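Local coordinates for protein IMPACT family member YigZ (Escherichia coli, PDB 1VI7) that is of uncertain function but may bind guanyl ribonucleotides and hydrolyse ribonucleoside triphosphates, at residues D75-A79 with G80-K84; L144-Y148 with H149-G153. One frame throughout, in Å; residues are numbered along the deposited sequence.

Interaction 1 (D75-A79 with G80-K84)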
# COMPACT_ATOMS: atom_id res chain seq x y z
N ASP A 75 -10.91 4.53 18.18
CA ASP A 75 -10.42 3.85 19.38
C ASP A 75 -10.72 4.67 20.62
O ASP A 75 -9.82 5.18 21.30
CB ASP A 75 -8.97 3.47 19.22
CG ASP A 75 -8.24 3.02 20.46
OD1 ASP A 75 -8.55 1.92 20.97
OD2 ASP A 75 -7.39 3.80 20.93
N GLY A 76 -12.03 4.90 20.85
CA GLY A 76 -12.44 5.59 22.05
C GLY A 76 -12.48 7.08 22.02
O GLY A 76 -13.06 7.67 22.97
N GLU A 77 -11.88 7.74 21.03
CA GLU A 77 -11.99 9.21 20.94
C GLU A 77 -13.35 9.52 20.30
O GLU A 77 -13.87 8.71 19.52
CB GLU A 77 -10.83 9.80 20.20
CG GLU A 77 -9.48 9.94 20.84
CD GLU A 77 -9.40 10.81 22.07
OE1 GLU A 77 -8.32 11.36 22.37
OE2 GLU A 77 -10.43 10.91 22.79
N PRO A 78 -13.96 10.63 20.65
CA PRO A 78 -15.27 11.00 20.14
C PRO A 78 -15.43 10.82 18.66
O PRO A 78 -14.67 11.39 17.87
CB PRO A 78 -15.47 12.42 20.59
CG PRO A 78 -14.23 12.87 21.26
CD PRO A 78 -13.42 11.65 21.59
N ALA A 79 -16.45 10.13 18.22
CA ALA A 79 -16.71 9.85 16.82
C ALA A 79 -16.38 10.99 15.87
O ALA A 79 -16.67 12.15 16.17
CB ALA A 79 -18.17 9.43 16.64
N GLY A 80 -15.77 10.67 14.74
CA GLY A 80 -15.37 11.54 13.68
C GLY A 80 -14.34 12.60 14.04
O GLY A 80 -14.14 13.57 13.27
N THR A 81 -13.63 12.42 15.15
CA THR A 81 -12.68 13.40 15.65
C THR A 81 -11.26 12.92 15.67
O THR A 81 -10.34 13.72 15.88
CB THR A 81 -13.16 13.89 17.04
OG1 THR A 81 -13.09 15.32 17.11
CG2 THR A 81 -12.37 13.29 18.17
N ALA A 82 -11.02 11.62 15.56
CA ALA A 82 -9.65 11.10 15.51
C ALA A 82 -9.51 10.22 14.29
O ALA A 82 -8.42 9.73 14.01
CB ALA A 82 -9.25 10.33 16.77
N GLY A 83 -10.55 9.97 13.50
CA GLY A 83 -10.31 9.00 12.40
C GLY A 83 -10.33 9.64 11.05
O GLY A 83 -9.40 9.51 10.25
N LYS A 84 -11.48 10.27 10.71
CA LYS A 84 -11.60 10.88 9.39
C LYS A 84 -10.59 11.97 9.17
O LYS A 84 -9.88 11.93 8.16
CB LYS A 84 -13.03 11.29 9.12
CG LYS A 84 -13.91 10.30 8.39
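Pro-78 and Thr-81 face each other across a type II beta turn that reverses the chain between strand 71-73 and helix 84-93, within the UPF0029 part of the protein. Ala-79 and Gly-80 occupy the two corner positions, and Gly-80 has the positive phi (62°) that the third position of such a turn requires. The turn is closed by Thr-81 N, which donates to Pro-78 O at 3.1 Å; the N-H points well off the oxygen (126°), so the bond is weak and side-chain packing supplements it. The methyl of Thr-81 does this packing: it sits over one face of the pyrrolidine ring, with CG2 3.6 Å from CG of Pro-78 and only slightly farther from its CD and CB. The ring puckers with CG on the methyl's side, which makes that carbon the nearest. The threonine hydroxyl takes a different course, to a weak hydrogen bond with Thr-113 at the start of helix 113-128. Leu-116 of that helix touches both Pro-78 and Thr-81, so the proline-methyl pair is packed against it. Ala-79, by contrast, points its methyl away from 80-84 at the exposed corner of the turn. A second apolar meeting spans the base, where the CA atoms of Glu-77 and Ala-82 stand 6.2 Å apart and both CB atoms are directed into the gap. Beyond CB the Glu-77 chain leads away from the alanine: CG lies anti to the carbonyl carbon (chi1 -76°), and a bend at chi2 takes the carboxylate off to a salt bridge with Arg-104 and a hydrogen bond from Tyr-120. What remains beside Ala-82 is the aliphatic root of the glutamate, with CB of Ala-82 3.8 Å from CB of Glu-77 and 4.1 Å from its CG.

Interaction 2 (L144-Y148 with H149-G153); sequences LQCEY and HQLTG
Glu-147 and Gln-150 grip each other at the turn leading from strand 140-146 into helix 151-160, the first beta-alpha connection of a ferredoxin-like beta-alpha-beta-beta-alpha-beta domain. Two hydrogen bonds join the pair. The side-chain OE1 of Gln-150 accepts from Glu-147 N at 2.8 Å, somewhat bent (157° at the hydrogen) but in the carbonyl plane of the amide; in return Gln-150 N donates to Glu-147 O at 2.9 Å, approaching from above that carbonyl's plane. CG of Gln-150 is anti to its carbonyl carbon (chi1 -52°) and the chain runs extended beyond it, carrying the amide back to the strand end. An alanine in place of Gln-150 would probably leave Glu-147 N without this acceptor and open a gap beside Phe-195 and Leu-200, which the glutamine side chain touches. Other links around the turn are looser: Leu-151 N reaches Tyr-148 O only weakly, at 3.5 Å, while a water donates to that same oxygen and accepts from Thr-152 N. Among the ionisable groups, Glu-147 and His-149 run side by side in the same direction, carboxylate and ring planes turned 52° apart. Their polar ends do not meet; instead NE2 of His-149 lies 3.7 Å from CB of Glu-147. Tyr-148 leaves the backbone pointing away from 149-153, and its hydroxyl is hydrogen-bonded to Gln-171 O. Apolar contact is slight and lies over Val-174, which both side chains touch: SG of Cys-146 stands 4.2 Å from CD1 of Leu-151.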
# COMPACT_ATOMS: atom_id res chain seq x y z
N LEU A 144 -1.20 -16.68 -20.51
CA LEU A 144 -0.33 -17.39 -21.45
C LEU A 144 -0.49 -18.89 -21.32
O LEU A 144 -0.30 -19.47 -20.26
CB LEU A 144 1.13 -16.96 -21.15
CG LEU A 144 2.22 -17.67 -21.93
CD1 LEU A 144 2.11 -17.30 -23.42
CD2 LEU A 144 3.61 -17.40 -21.38
N GLN A 145 -0.88 -19.53 -22.41
CA GLN A 145 -1.06 -21.02 -22.37
C GLN A 145 0.14 -21.64 -23.12
O GLN A 145 0.52 -21.16 -24.19
CB GLN A 145 -2.40 -21.42 -22.81
CG GLN A 145 -2.83 -22.77 -23.19
CD GLN A 145 -4.28 -22.83 -23.70
OE1 GLN A 145 -4.56 -22.23 -24.75
NE2 GLN A 145 -5.16 -23.55 -23.00
N CYS A 146 0.87 -22.47 -22.37
CA CYS A 146 2.02 -23.19 -22.81
C CYS A 146 2.03 -24.68 -22.45
O CYS A 146 1.31 -25.20 -21.61
CB CYS A 146 3.27 -22.55 -22.18
SG CYS A 146 3.49 -22.92 -20.45
N GLU A 147 3.09 -25.35 -22.90
CA GLU A 147 3.25 -26.78 -22.64
C GLU A 147 4.14 -27.05 -21.46
O GLU A 147 5.05 -26.25 -21.17
CB GLU A 147 3.80 -27.43 -23.93
CG GLU A 147 2.87 -27.17 -25.10
CD GLU A 147 2.63 -28.35 -25.99
OE1 GLU A 147 2.41 -29.46 -25.47
OE2 GLU A 147 2.65 -28.17 -27.24
N TYR A 148 4.07 -28.21 -20.82
CA TYR A 148 4.91 -28.47 -19.67
C TYR A 148 6.41 -28.40 -19.93
O TYR A 148 7.20 -28.23 -18.99
CB TYR A 148 4.58 -29.84 -19.04
CG TYR A 148 3.27 -29.83 -18.30
CD1 TYR A 148 2.09 -30.07 -18.98
CD2 TYR A 148 3.17 -29.49 -16.96
CE1 TYR A 148 0.88 -29.98 -18.37
CE2 TYR A 148 1.95 -29.46 -16.30
CZ TYR A 148 0.81 -29.74 -17.01
OH TYR A 148 -0.44 -29.67 -16.42
N HIS A 149 6.85 -28.74 -21.14
CA HIS A 149 8.25 -28.75 -21.50
C HIS A 149 8.75 -27.34 -21.78
O HIS A 149 9.90 -27.15 -22.21
CB HIS A 149 8.52 -29.65 -22.71
CG HIS A 149 7.97 -29.15 -23.99
ND1 HIS A 149 8.60 -28.14 -24.70
CD2 HIS A 149 6.84 -29.43 -24.67
CE1 HIS A 149 7.90 -27.84 -25.79
NE2 HIS A 149 6.80 -28.59 -25.78
N GLN A 150 7.88 -26.35 -21.70
CA GLN A 150 8.23 -24.96 -21.84
C GLN A 150 8.17 -24.21 -20.51
O GLN A 150 8.64 -23.09 -20.40
CB GLN A 150 7.36 -24.26 -22.87
CG GLN A 150 7.31 -24.94 -24.22
CD GLN A 150 6.18 -24.46 -25.10
OE1 GLN A 150 4.99 -24.55 -24.80
NE2 GLN A 150 6.54 -23.96 -26.27
N LEU A 151 7.67 -24.80 -19.44
CA LEU A 151 7.60 -24.17 -18.14
C LEU A 151 8.89 -23.55 -17.67
O LEU A 151 9.04 -22.32 -17.82
CB LEU A 151 7.05 -25.12 -17.09
CG LEU A 151 6.17 -24.49 -16.01
CD1 LEU A 151 5.16 -23.55 -16.62
CD2 LEU A 151 5.47 -25.60 -15.22
N THR A 152 9.86 -24.31 -17.17
CA THR A 152 11.13 -23.75 -16.73
C THR A 152 11.64 -22.68 -17.68
O THR A 152 11.95 -21.57 -17.25
CB THR A 152 12.23 -24.76 -16.46
OG1 THR A 152 12.70 -25.35 -17.67
CG2 THR A 152 11.78 -25.83 -15.49
N GLY A 153 11.70 -22.96 -18.98
CA GLY A 153 12.11 -21.99 -19.97
C GLY A 153 11.39 -20.66 -19.79
O GLY A 153 12.04 -19.60 -19.85
O HOH W 1 9.82 -27.16 -18.48

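From the N terminus, the chain first meets interaction 1, after strand 71-73 at the edge of the five-stranded sheet, where the turn is closed just before helix 84-93 and is backed by helix 113-128. Beyond helix 113-128 and strand 133-136 the chain enters strand 140-146 of the four-stranded sheet, and interaction 2 then steers it directly into helix 151-160. The two contacts are in series, neither enclosing nor crossing the other. They sit on opposite sides of the chain's centre, in different family regions, with centres 53 Å apart and nearest atoms about 41 Å apart, so each shapes its own part of the fold.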